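Local atomic coordinates of adenosine deaminase (Burkholderia ambifaria, PDB entry 4GXW), a protein that binds a zinc ion and probably catalyses hydrolytic deamination of a purine base or nucleoside, as a member of the adenosine and AMP deaminase family. Residues H44-F47 / V48-Q52; N118-G121 / T122-S126; Y99-L102 / E103-A107; D132-A135 / A136-G140. All coordinates share one frame; numbering follows the deposited sequence.

Contact 1: H44-F47 / V48-Q52; sequences HDTF and VALAQ
His-44 meets Val-48 one turn along helix 44-54, in a local i to i+4 contact at the start of a helix that packs against helices 62-67, 77-87 and 91-106. Methyl CG2 of Val-48 lies 3.7 Å from His-44 CE1. It also rests on the backbone, 3.4 Å from His-44 O. The imidazole comes close because its CG is anti to the backbone N (chi1 175°), which swings the ring toward Val-48 on the next turn. Asp-45 fixes the ring's rotation. His-44 ND1 donates to Asp-45 OD1 at 2.9 Å, and the carboxylate oxygen sits in the ring plane. Tyr-67 meets the imidazole edge-to-face.

On another side of the helix, Thr-46 and Leu-50 run alongside each other in the same direction. Thr-46 CG2 is 4.2 Å from Leu-50 CD1, while Thr-46 OG1 turns to Glu-100 of helix 91-106. The backbone bond from Leu-50 N to Thr-46 O is 2.9 Å long and fairly straight at 166°.

The first two turns of the helix thus present a hydrogen-bonded imidazole next to a valine methyl, and a threonine whose methyl packs while its hydroxyl bonds to a carboxylate. The nearby Asp-45 carboxylate would tend to stabilise a protonated His-44.

Contact 2: N118-G121 / T122-S126; sequences NPTG and TVRVS
Gly-121 O takes two backbone hydrogen bonds from the next turn of helix 119-126, which follows strand 110-117 of the barrel. The bond from Ser-126 N is 2.9 Å long and closes a wider, pi-type turn. Val-125 N comes equally near, but from 39° above the carbonyl plane and with a more bent N-H...O angle of 140°. The two preceding carbonyls make ordinary i to i+4 bonds, Pro-119 O with Val-123 N and Thr-120 O with Arg-124 N.

A water supplies the side-chain link at the first turn. It donates to Asn-118 O at 2.9 Å and accepts a weak bond from Thr-122 OG1 at 3.3 Å. The same hydroxyl is hydrogen-bonded to Trp-117 NE1. Asn-118 ND2 bonds to Asp-188 and Ser-157, and its side chain is about 5 Å from that of the zinc ligand His-37.

Side-chain packing follows the same helical spacing. Arg-124 CG stands beside its backbone N (chi1 -50°), which brings it 3.9 Å from Thr-120 CG2. The bend at chi2 then turns the chain so that Arg-124 NE forms a salt bridge with Glu-166 of helix 164-176. Methyl CG2 of Val-123 rests on a backbone carbonyl, 3.3 Å from Pro-119 O.

The forked bonding at Gly-121 O lets the helix widen without breaking its backbone bonding. Trp-117 NE1 and, weakly, the water hold the Thr-122 hydroxyl, which would limit its rotation.

Contact 3: Y99-L102 / E103-A107; sequences YEYL and EDAAA
Tyr-101 has its CG anti to the backbone N (chi1 158°), which carries the phenol ring forward along the helix to Ala-105. Ring atom CE1 comes within 4.1 Å of Ala-105 CB, an apolar contact one turn on. The chain of Glu-103 is extended, with chi1 at 179°, and runs back towards Tyr-99. Its OE1 comes 4.4 Å from Tyr-99 CE2 and obliquely to the ring, a loose contact.

Both segments belong to helix 91-106, which precedes strand 110-117 of the TIM-barrel-type fold. Tyr-101 and Leu-102 reach Ala-113 on that strand, and Ala-105 reaches Val-110. The hydroxyl of Tyr-101 bonds to Glu-33, in strand 31-33, so this tyrosine joins the helix to two neighbouring strands. Tyr-99 OH bonds to Asp-147 of helix 130-148.

Asp-104 CB stands 3.6 Å from Glu-100 O. Acidic groups gather on this side of the helix, yet Glu-100 OE2 and Glu-103 OE1 remain 6.1 Å apart. Glu-100 OE2 is salt-bridged to Arg-96, and its OE1 bonds to Thr-46 OG1. Arg-43 forms salt bridges with Glu-103 OE1 and Asp-104 OD2, which probably offsets the like charges. The backbone bond from Ala-105 N to Tyr-101 O is 2.8 Å, with an N-H...O angle of 161°.

Contact 4: D132-A135 / A136-G140; sequences DAQA and AIVTG
Helix 130-148 is a barrel helix between strands 110-117 and 151-159 of the parallel sheet, and forms the crossover of a beta-alpha-beta unit. Across this contact, Gln-134 and Val-138 meet on one flank of the helix, one turn apart. Gln-134 CG and Val-138 CG2 are 4.2 Å apart. The same valine methyl lies closer to the backbone, 3.2 Å from Gln-134 O. The glutamine chain starts with CG anti to the backbone N (chi1 -168°) and stays extended at chi2. Its terminal amide is fixed at both atoms: OE1 bonds to Tyr-130 OH, and NE2 bonds to Asn-177 O.

Ile-137 is buried and lies between the helix and the sheet. It touches Phe-115 and Trp-117 of strand 110-117 and Leu-154 of strand 151-159. Its CG1 is beside the backbone N (chi1 -65°) and passes 3.5 Å from Ala-133 O. Ala-133 also touches Trp-117. On a further flank, Asp-132 and Ala-136 both meet Pro-91, at the start of helix 91-106. CB of Ala-136 is 3.5 Å from Asp-132 O.

The i to i+4 backbone series continues unbroken through these turns. Val-138 N bonds to Gln-134 O at 2.9 Å, with an N-H...O angle of 165°. Thr-139 adds a side-chain bond to the series on the exposed side of the helix. Its hydroxyl and its amide both donate to the carbonyl oxygen of Ala-135. One donor lies on each face of the carbonyl plane, Thr-139 N at 2.9 Å and Thr-139 OG1 at 3.0 Å from Ala-135 O.

All four contacts are single-helix turns within one deaminase domain with a TIM-barrel-type core. Along the chain the order is contact 1, contact 3, contact 2, contact 4, on helices 44-54, 91-106, 119-126 and 130-148. Contacts 1 and 3 have centres about 17 Å apart, and their helices meet through Thr-46 and Glu-100. Contacts 2 and 4, about 14 Å apart between centres, pack through Thr-122 and Ala-133. Contact 3 also touches contact 4, where Tyr-99 meets Gly-140. The touching pairs form a chain, 1-3-4-2. Strand 110-117 of the parallel sheet lies between contacts 3 and 2 in sequence, and Asn-118 just after it is near zinc ligand His-37.

Contact 1: H44-F47 / V48-Q52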
ATOM      1  N   HIS A  44      11.625 -13.242  -0.139  1.00 19.79           N
ATOM      2  CA  HIS A  44      11.560 -14.699  -0.205  1.00 20.86           C
ATOM      3  C   HIS A  44      12.609 -15.365   0.683  1.00 20.69           C
ATOM      4  O   HIS A  44      12.296 -16.283   1.441  1.00 20.93           O
ATOM      5  CB  HIS A  44      11.716 -15.174  -1.651  1.00 22.20           C
ATOM      6  CG  HIS A  44      11.785 -16.663  -1.793  1.00 26.80           C
ATOM      7  ND1 HIS A  44      12.964 -17.367  -1.666  1.00 27.81           N
ATOM      8  CD2 HIS A  44      10.824 -17.581  -2.042  1.00 28.81           C
ATOM      9  CE1 HIS A  44      12.725 -18.655  -1.838  1.00 25.07           C
ATOM     10  NE2 HIS A  44      11.434 -18.813  -2.064  1.00 30.11           N
ATOM     11  N   ASP A  45      13.847 -14.888   0.619  1.00 20.34           N
ATOM     12  CA  ASP A  45      14.911 -15.531   1.383  1.00 20.32           C
ATOM     13  C   ASP A  45      14.824 -15.265   2.896  1.00 19.24           C
ATOM     14  O   ASP A  45      15.298 -16.064   3.709  1.00 19.37           O
ATOM     15  CB  ASP A  45      16.282 -15.160   0.816  1.00 23.10           C
ATOM     16  CG  ASP A  45      16.501 -15.709  -0.585  1.00 30.08           C
ATOM     17  OD1 ASP A  45      15.663 -16.503  -1.071  1.00 30.39           O
ATOM     18  OD2 ASP A  45      17.522 -15.352  -1.207  1.00 38.50           O
ATOM     19  N   THR A  46      14.210 -14.154   3.272  1.00 18.28           N
ATOM     20  CA  THR A  46      13.954 -13.909   4.687  1.00 17.41           C
ATOM     21  C   THR A  46      12.822 -14.807   5.190  1.00 17.90           C
ATOM     22  O   THR A  46      12.870 -15.303   6.316  1.00 18.42           O
ATOM     23  CB  THR A  46      13.665 -12.423   4.954  1.00 16.79           C
ATOM     24  OG1 THR A  46      14.833 -11.674   4.602  1.00 19.10           O
ATOM     25  CG2 THR A  46      13.335 -12.184   6.418  1.00 18.00           C
ATOM     26  N   PHE A  47      11.824 -15.027   4.335  1.00 18.45           N
ATOM     27  CA  PHE A  47      10.739 -15.966   4.620  1.00 19.10           C
ATOM     28  C   PHE A  47      11.332 -17.357   4.885  1.00 19.95           C
ATOM     29  O   PHE A  47      10.955 -18.033   5.849  1.00 20.07           O
ATOM     30  CB  PHE A  47       9.755 -15.993   3.441  1.00 19.85           C
ATOM     31  CG  PHE A  47       8.394 -16.562   3.776  1.00 20.35           C
ATOM     32  CD1 PHE A  47       8.205 -17.930   3.899  1.00 21.41           C
ATOM     33  CD2 PHE A  47       7.295 -15.725   3.922  1.00 19.86           C
ATOM     34  CE1 PHE A  47       6.948 -18.452   4.195  1.00 21.98           C
ATOM     35  CE2 PHE A  47       6.039 -16.241   4.216  1.00 20.42           C
ATOM     36  CZ  PHE A  47       5.867 -17.602   4.351  1.00 21.48           C
ATOM     37  N   VAL A  48      12.270 -17.771   4.033  1.00 20.61           N
ATOM     38  CA  VAL A  48      12.987 -19.033   4.210  1.00 21.48           C
ATOM     39  C   VAL A  48      13.713 -19.104   5.555  1.00 22.12           C
ATOM     40  O   VAL A  48      13.587 -20.092   6.282  1.00 21.69           O
ATOM     41  CB  VAL A  48      13.976 -19.261   3.049  1.00 22.25           C
ATOM     42  CG1 VAL A  48      14.936 -20.405   3.358  1.00 23.90           C
ATOM     43  CG2 VAL A  48      13.208 -19.528   1.768  1.00 24.25           C
ATOM     44  N   ALA A  49      14.451 -18.049   5.894  1.00 21.15           N
ATOM     45  CA  ALA A  49      15.214 -18.010   7.139  1.00 23.73           C
ATOM     46  C   ALA A  49      14.300 -18.115   8.349  1.00 22.75           C
ATOM     47  O   ALA A  49      14.593 -18.849   9.299  1.00 24.76           O
ATOM     48  CB  ALA A  49      16.042 -16.740   7.216  1.00 26.94           C
ATOM     49  N   LEU A  50      13.197 -17.374   8.316  1.00 19.12           N
ATOM     50  CA  LEU A  50      12.223 -17.417   9.398  1.00 18.09           C
ATOM     51  C   LEU A  50      11.600 -18.807   9.550  1.00 21.87           C
ATOM     52  O   LEU A  50      11.437 -19.312  10.662  1.00 19.82           O
ATOM     53  CB  LEU A  50      11.132 -16.371   9.170  1.00 17.53           C
ATOM     54  CG  LEU A  50      11.571 -14.913   9.307  1.00 18.44           C
ATOM     55  CD1 LEU A  50      10.446 -13.984   8.875  1.00 20.12           C
ATOM     56  CD2 LEU A  50      11.961 -14.636  10.749  1.00 25.18           C
ATOM     57  N   ALA A  51      11.262 -19.431   8.428  1.00 20.11           N
ATOM     58  CA  ALA A  51      10.658 -20.761   8.441  1.00 23.03           C
ATOM     59  C   ALA A  51      11.607 -21.812   9.013  1.00 27.30           C
ATOM     60  O   ALA A  51      11.212 -22.660   9.823  1.00 26.61           O
ATOM     61  CB  ALA A  51      10.218 -21.151   7.044  1.00 23.95           C
ATOM     62  N   GLN A  52      12.861 -21.761   8.580  1.00 23.82           N
ATOM     63  CA  GLN A  52      13.853 -22.738   9.007  1.00 30.88           C
ATOM     64  C   GLN A  52      14.146 -22.612  10.496  1.00 37.75           C
ATOM     65  O   GLN A  52      14.314 -23.617  11.188  1.00 42.00           O
ATOM     66  CB  GLN A  52      15.137 -22.594   8.185  1.00 37.13           C
ATOM     67  CG  GLN A  52      14.957 -22.954   6.716  1.00 41.52           C
ATOM     68  CD  GLN A  52      16.156 -22.588   5.864  1.00 48.78           C
ATOM     69  OE1 GLN A  52      16.962 -21.735   6.236  1.00 52.49           O
ATOM     70  NE2 GLN A  52      16.276 -23.233   4.709  1.00 49.44           N
TER

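Contact 2: N118-G121 / T122-S126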
ATOM      1  N   ASN A 118      -0.833  -5.520  11.225  1.00  8.71           N
ATOM      2  CA  ASN A 118      -1.967  -5.944  12.055  1.00  9.91           C
ATOM      3  C   ASN A 118      -1.526  -6.429  13.434  1.00  9.68           C
ATOM      4  O   ASN A 118      -1.018  -7.540  13.583  1.00 10.12           O
ATOM      5  CB  ASN A 118      -2.767  -7.059  11.380  1.00 12.67           C
ATOM      6  CG  ASN A 118      -3.260  -6.688  10.005  1.00 12.70           C
ATOM      7  OD1 ASN A 118      -2.631  -7.048   9.003  1.00 13.97           O
ATOM      8  ND2 ASN A 118      -4.401  -5.990   9.934  1.00 10.72           N
ATOM      9  N   PRO A 119      -1.727  -5.596  14.462  1.00  7.81           N
ATOM     10  CA  PRO A 119      -1.310  -6.025  15.806  1.00  8.92           C
ATOM     11  C   PRO A 119      -2.112  -7.186  16.381  1.00  8.73           C
ATOM     12  O   PRO A 119      -1.591  -7.892  17.242  1.00  9.55           O
ATOM     13  CB  PRO A 119      -1.536  -4.783  16.671  1.00 11.92           C
ATOM     14  CG  PRO A 119      -1.774  -3.656  15.731  1.00 15.17           C
ATOM     15  CD  PRO A 119      -2.280  -4.232  14.447  1.00 10.00           C
ATOM     16  N   THR A 120      -3.355  -7.369  15.939  1.00  9.05           N
ATOM     17  CA  THR A 120      -4.169  -8.455  16.477  1.00  8.99           C
ATOM     18  C   THR A 120      -3.503  -9.810  16.250  1.00  8.39           C
ATOM     19  O   THR A 120      -3.347 -10.599  17.189  1.00  9.69           O
ATOM     20  CB  THR A 120      -5.591  -8.450  15.893  1.00 10.06           C
ATOM     21  OG1 THR A 120      -6.204  -7.184  16.151  1.00 10.22           O
ATOM     22  CG2 THR A 120      -6.433  -9.557  16.506  1.00 12.11           C
ATOM     23  N   GLY A 121      -3.084 -10.074  15.017  1.00  9.08           N
ATOM     24  CA  GLY A 121      -2.374 -11.305  14.712  1.00 10.13           C
ATOM     25  C   GLY A 121      -1.096 -11.452  15.521  1.00  9.43           C
ATOM     26  O   GLY A 121      -0.801 -12.522  16.048  1.00 10.13           O
ATOM     27  N   THR A 122      -0.328 -10.378  15.639  1.00  8.46           N
ATOM     28  CA  THR A 122       0.933 -10.444  16.360  1.00  8.76           C
ATOM     29  C   THR A 122       0.723 -10.754  17.845  1.00  8.68           C
ATOM     30  O   THR A 122       1.389 -11.625  18.406  1.00  9.61           O
ATOM     31  CB  THR A 122       1.708  -9.137  16.178  1.00  7.99           C
ATOM     32  OG1 THR A 122       1.995  -8.973  14.783  1.00  9.96           O
ATOM     33  CG2 THR A 122       3.000  -9.156  16.981  1.00 10.10           C
ATOM     34  N   VAL A 123      -0.192 -10.034  18.482  1.00  8.82           N
ATOM     35  CA  VAL A 123      -0.419 -10.217  19.916  1.00  9.43           C
ATOM     36  C   VAL A 123      -1.163 -11.522  20.224  1.00  8.78           C
ATOM     37  O   VAL A 123      -0.739 -12.296  21.086  1.00  9.75           O
ATOM     38  CB  VAL A 123      -1.179  -9.017  20.533  1.00 10.00           C
ATOM     39  CG1 VAL A 123      -1.429  -9.248  22.015  1.00 11.96           C
ATOM     40  CG2 VAL A 123      -0.399  -7.726  20.328  1.00 10.62           C
ATOM     41  N   ARG A 124      -2.255 -11.775  19.504  1.00  9.01           N
ATOM     42  CA  ARG A 124      -3.119 -12.914  19.812  1.00 10.57           C
ATOM     43  C   ARG A 124      -2.635 -14.230  19.224  1.00 11.21           C
ATOM     44  O   ARG A 124      -2.855 -15.283  19.815  1.00 13.69           O
ATOM     45  CB  ARG A 124      -4.551 -12.666  19.329  1.00 10.24           C
ATOM     46  CG  ARG A 124      -5.165 -11.336  19.737  1.00 12.01           C
ATOM     47  CD  ARG A 124      -5.289 -11.171  21.239  1.00 14.53           C
ATOM     48  NE  ARG A 124      -6.099  -9.990  21.536  1.00 14.97           N
ATOM     49  CZ  ARG A 124      -6.006  -9.259  22.643  1.00 14.18           C
ATOM     50  NH1 ARG A 124      -5.126  -9.572  23.585  1.00 16.31           N
ATOM     51  NH2 ARG A 124      -6.797  -8.206  22.795  1.00 15.38           N
ATOM     52  N   VAL A 125      -2.023 -14.184  18.043  1.00 10.93           N
ATOM     53  CA  VAL A 125      -1.622 -15.418  17.372  1.00 11.23           C
ATOM     54  C   VAL A 125      -0.123 -15.681  17.536  1.00 10.33           C
ATOM     55  O   VAL A 125       0.262 -16.756  17.995  1.00 11.90           O
ATOM     56  CB  VAL A 125      -2.064 -15.439  15.894  1.00  8.94           C
ATOM     57  CG1 VAL A 125      -1.574 -16.703  15.209  1.00 14.47           C
ATOM     58  CG2 VAL A 125      -3.580 -15.341  15.802  1.00 13.41           C
ATOM     59  N   SER A 126       0.719 -14.705  17.202  1.00  9.04           N
ATOM     60  CA  SER A 126       2.158 -14.889  17.411  1.00 11.06           C
ATOM     61  C   SER A 126       2.531 -14.892  18.891  1.00 12.02           C
ATOM     62  O   SER A 126       3.556 -15.452  19.268  1.00 11.64           O
ATOM     63  CB  SER A 126       2.975 -13.821  16.677  1.00  9.54           C
ATOM     64  OG  SER A 126       2.535 -13.652  15.344  1.00  9.24           O
TER
HETATM   65  O   HOH W   1       0.610  -9.043  11.741  1.00 16.32           O

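Contact 3: Y99-L102 / E103-A107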
ATOM      1  N   TYR A  99      12.793  -3.170   8.519  1.00  9.24           N
ATOM      2  CA  TYR A  99      14.040  -2.605   8.020  1.00  9.25           C
ATOM      3  C   TYR A  99      14.259  -3.013   6.566  1.00 10.19           C
ATOM      4  O   TYR A  99      14.635  -2.178   5.734  1.00 10.04           O
ATOM      5  CB  TYR A  99      15.199  -3.074   8.898  1.00 11.49           C
ATOM      6  CG  TYR A  99      16.569  -2.591   8.481  1.00 10.83           C
ATOM      7  CD1 TYR A  99      17.013  -1.319   8.813  1.00 11.84           C
ATOM      8  CD2 TYR A  99      17.432  -3.425   7.774  1.00 13.60           C
ATOM      9  CE1 TYR A  99      18.276  -0.892   8.452  1.00 13.16           C
ATOM     10  CE2 TYR A  99      18.703  -2.999   7.406  1.00 15.93           C
ATOM     11  CZ  TYR A  99      19.116  -1.731   7.747  1.00 14.81           C
ATOM     12  OH  TYR A  99      20.379  -1.299   7.383  1.00 16.00           O
ATOM     13  N   GLU A 100      14.012  -4.285   6.251  1.00  9.73           N
ATOM     14  CA  GLU A 100      14.239  -4.773   4.888  1.00 10.88           C
ATOM     15  C   GLU A 100      13.239  -4.203   3.884  1.00 10.11           C
ATOM     16  O   GLU A 100      13.604  -3.910   2.746  1.00 10.28           O
ATOM     17  CB  GLU A 100      14.267  -6.308   4.846  1.00  9.80           C
ATOM     18  CG  GLU A 100      15.460  -6.873   5.599  1.00 11.83           C
ATOM     19  CD  GLU A 100      15.603  -8.378   5.524  1.00 12.11           C
ATOM     20  OE1 GLU A 100      14.737  -9.053   4.927  1.00 14.90           O
ATOM     21  OE2 GLU A 100      16.608  -8.895   6.074  1.00 13.75           O
ATOM     22  N   TYR A 101      11.988  -4.039   4.298  1.00  9.86           N
ATOM     23  CA  TYR A 101      10.995  -3.390   3.447  1.00  9.13           C
ATOM     24  C   TYR A 101      11.438  -1.962   3.132  1.00  9.45           C
ATOM     25  O   TYR A 101      11.462  -1.552   1.965  1.00  8.97           O
ATOM     26  CB  TYR A 101       9.592  -3.401   4.079  1.00  9.70           C
ATOM     27  CG  TYR A 101       8.710  -2.313   3.509  1.00  9.31           C
ATOM     28  CD1 TYR A 101       8.411  -2.268   2.148  1.00 10.29           C
ATOM     29  CD2 TYR A 101       8.225  -1.296   4.318  1.00  9.28           C
ATOM     30  CE1 TYR A 101       7.633  -1.242   1.617  1.00 10.40           C
ATOM     31  CE2 TYR A 101       7.448  -0.271   3.802  1.00 10.05           C
ATOM     32  CZ  TYR A 101       7.156  -0.248   2.456  1.00  9.63           C
ATOM     33  OH  TYR A 101       6.374   0.777   1.958  1.00 10.30           O
ATOM     34  N   LEU A 102      11.820  -1.213   4.160  1.00  9.73           N
ATOM     35  CA  LEU A 102      12.191   0.180   3.968  1.00 10.02           C
ATOM     36  C   LEU A 102      13.460   0.312   3.120  1.00  9.93           C
ATOM     37  O   LEU A 102      13.570   1.235   2.307  1.00 10.05           O
ATOM     38  CB  LEU A 102      12.303   0.924   5.306  1.00  9.31           C
ATOM     39  CG  LEU A 102      10.966   1.075   6.038  1.00  8.47           C
ATOM     40  CD1 LEU A 102      11.156   1.506   7.481  1.00 10.69           C
ATOM     41  CD2 LEU A 102      10.041   2.043   5.305  1.00 10.28           C
ATOM     42  N   GLU A 103      14.401  -0.616   3.284  1.00 10.66           N
ATOM     43  CA  GLU A 103      15.575  -0.661   2.409  1.00 10.61           C
ATOM     44  C   GLU A 103      15.175  -0.852   0.946  1.00 10.60           C
ATOM     45  O   GLU A 103      15.666  -0.160   0.055  1.00 11.02           O
ATOM     46  CB  GLU A 103      16.520  -1.788   2.828  1.00 11.47           C
ATOM     47  CG  GLU A 103      17.741  -1.885   1.931  1.00 12.31           C
ATOM     48  CD  GLU A 103      18.732  -2.950   2.360  1.00 12.70           C
ATOM     49  OE1 GLU A 103      18.359  -3.858   3.138  1.00 15.24           O
ATOM     50  OE2 GLU A 103      19.900  -2.878   1.902  1.00 18.62           O
ATOM     51  N   ASP A 104      14.279  -1.801   0.701  1.00 11.53           N
ATOM     52  CA  ASP A 104      13.823  -2.072  -0.660  1.00 11.14           C
ATOM     53  C   ASP A 104      13.042  -0.899  -1.256  1.00 10.18           C
ATOM     54  O   ASP A 104      13.200  -0.594  -2.445  1.00 11.43           O
ATOM     55  CB  ASP A 104      12.993  -3.357  -0.718  1.00 11.16           C
ATOM     56  CG  ASP A 104      13.827  -4.610  -0.462  1.00 14.96           C
ATOM     57  OD1 ASP A 104      15.068  -4.570  -0.643  1.00 15.78           O
ATOM     58  OD2 ASP A 104      13.235  -5.651  -0.094  1.00 15.10           O
ATOM     59  N   ALA A 105      12.214  -0.244  -0.450  1.00 10.05           N
ATOM     60  CA  ALA A 105      11.486   0.933  -0.921  1.00 10.19           C
ATOM     61  C   ALA A 105      12.454   2.074  -1.256  1.00 11.09           C
ATOM     62  O   ALA A 105      12.342   2.717  -2.314  1.00  9.95           O
ATOM     63  CB  ALA A 105      10.466   1.377   0.126  1.00  9.82           C
ATOM     64  N   ALA A 106      13.419   2.313  -0.370  1.00 10.02           N
ATOM     65  CA  ALA A 106      14.406   3.373  -0.581  1.00 12.88           C
ATOM     66  C   ALA A 106      15.188   3.168  -1.872  1.00 12.30           C
ATOM     67  O   ALA A 106      15.532   4.136  -2.552  1.00 11.85           O
ATOM     68  CB  ALA A 106      15.355   3.484   0.610  1.00 11.39           C
ATOM     69  N   ALA A 107      15.447   1.912  -2.218  1.00 11.41           N
ATOM     70  CA  ALA A 107      16.204   1.588  -3.422  1.00 12.65           C
ATOM     71  C   ALA A 107      15.464   2.050  -4.679  1.00 12.53           C
ATOM     72  O   ALA A 107      16.072   2.210  -5.737  1.00 15.06           O
ATOM     73  CB  ALA A 107      16.497   0.092  -3.481  1.00 13.35           C
TER

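Contact 4: D132-A135 / A136-G140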
ATOM      1  N   ASP A 132       6.314  -4.646  22.902  1.00  8.98           N
ATOM      2  CA  ASP A 132       7.560  -5.163  22.344  1.00 10.21           C
ATOM      3  C   ASP A 132       7.539  -5.185  20.825  1.00  9.50           C
ATOM      4  O   ASP A 132       8.537  -4.887  20.179  1.00  9.70           O
ATOM      5  CB  ASP A 132       7.847  -6.561  22.891  1.00 11.99           C
ATOM      6  CG  ASP A 132       7.986  -6.575  24.393  1.00 12.54           C
ATOM      7  OD1 ASP A 132       8.563  -5.607  24.935  1.00 14.43           O
ATOM      8  OD2 ASP A 132       7.524  -7.544  25.026  1.00 13.46           O
ATOM      9  N   ALA A 133       6.390  -5.538  20.257  1.00  9.82           N
ATOM     10  CA  ALA A 133       6.256  -5.581  18.806  1.00  9.42           C
ATOM     11  C   ALA A 133       6.407  -4.186  18.201  1.00  9.25           C
ATOM     12  O   ALA A 133       7.159  -3.988  17.242  1.00  9.29           O
ATOM     13  CB  ALA A 133       4.923  -6.193  18.415  1.00  9.78           C
ATOM     14  N   GLN A 134       5.691  -3.210  18.754  1.00  9.48           N
ATOM     15  CA  GLN A 134       5.766  -1.850  18.229  1.00  8.70           C
ATOM     16  C   GLN A 134       7.175  -1.284  18.383  1.00  9.54           C
ATOM     17  O   GLN A 134       7.689  -0.650  17.464  1.00  9.44           O
ATOM     18  CB  GLN A 134       4.736  -0.919  18.885  1.00  8.30           C
ATOM     19  CG  GLN A 134       4.613   0.401  18.129  1.00  9.76           C
ATOM     20  CD  GLN A 134       3.920   1.489  18.912  1.00 10.99           C
ATOM     21  OE1 GLN A 134       2.705   1.687  18.799  1.00 10.79           O
ATOM     22  NE2 GLN A 134       4.692   2.220  19.695  1.00 12.78           N
ATOM     23  N   ALA A 135       7.803  -1.519  19.533  1.00  9.09           N
ATOM     24  CA  ALA A 135       9.156  -1.018  19.739  1.00 10.34           C
ATOM     25  C   ALA A 135      10.118  -1.588  18.699  1.00  9.67           C
ATOM     26  O   ALA A 135      10.986  -0.883  18.194  1.00 11.09           O
ATOM     27  CB  ALA A 135       9.642  -1.327  21.148  1.00 11.67           C
ATOM     28  N   ALA A 136       9.950  -2.865  18.372  1.00  9.51           N
ATOM     29  CA  ALA A 136      10.838  -3.508  17.408  1.00 10.46           C
ATOM     30  C   ALA A 136      10.645  -2.927  16.005  1.00  9.58           C
ATOM     31  O   ALA A 136      11.614  -2.653  15.285  1.00  9.25           O
ATOM     32  CB  ALA A 136      10.617  -5.007  17.400  1.00 12.32           C
ATOM     33  N   ILE A 137       9.391  -2.743  15.602  1.00  9.44           N
ATOM     34  CA  ILE A 137       9.128  -2.142  14.300  1.00  8.66           C
ATOM     35  C   ILE A 137       9.696  -0.723  14.231  1.00 10.54           C
ATOM     36  O   ILE A 137      10.318  -0.345  13.239  1.00  9.66           O
ATOM     37  CB  ILE A 137       7.614  -2.149  13.966  1.00  8.06           C
ATOM     38  CG1 ILE A 137       7.122  -3.593  13.809  1.00  8.48           C
ATOM     39  CG2 ILE A 137       7.346  -1.362  12.684  1.00  9.25           C
ATOM     40  CD1 ILE A 137       5.611  -3.744  13.770  1.00 10.78           C
ATOM     41  N   VAL A 138       9.491   0.047  15.295  1.00 10.48           N
ATOM     42  CA  VAL A 138       9.994   1.417  15.361  1.00 10.15           C
ATOM     43  C   VAL A 138      11.526   1.450  15.260  1.00 10.73           C
ATOM     44  O   VAL A 138      12.095   2.321  14.599  1.00 10.24           O
ATOM     45  CB  VAL A 138       9.485   2.141  16.632  1.00 11.52           C
ATOM     46  CG1 VAL A 138      10.232   3.436  16.858  1.00 12.73           C
ATOM     47  CG2 VAL A 138       7.986   2.412  16.505  1.00 13.20           C
ATOM     48  N   THR A 139      12.193   0.479  15.878  1.00 10.05           N
ATOM     49  CA  THR A 139      13.643   0.370  15.754  1.00 11.31           C
ATOM     50  C   THR A 139      14.045   0.141  14.302  1.00 10.97           C
ATOM     51  O   THR A 139      14.995   0.760  13.804  1.00 11.35           O
ATOM     52  CB  THR A 139      14.195  -0.765  16.618  1.00 12.31           C
ATOM     53  OG1 THR A 139      13.955  -0.458  17.998  1.00 15.17           O
ATOM     54  CG2 THR A 139      15.692  -0.935  16.407  1.00 14.20           C
ATOM     55  N   GLY A 140      13.320  -0.743  13.622  1.00 10.35           N
ATOM     56  CA  GLY A 140      13.586  -1.004  12.217  1.00 10.89           C
ATOM     57  C   GLY A 140      13.414   0.264  11.396  1.00  9.06           C
ATOM     58  O   GLY A 140      14.229   0.548  10.511  1.00 10.92           O
TER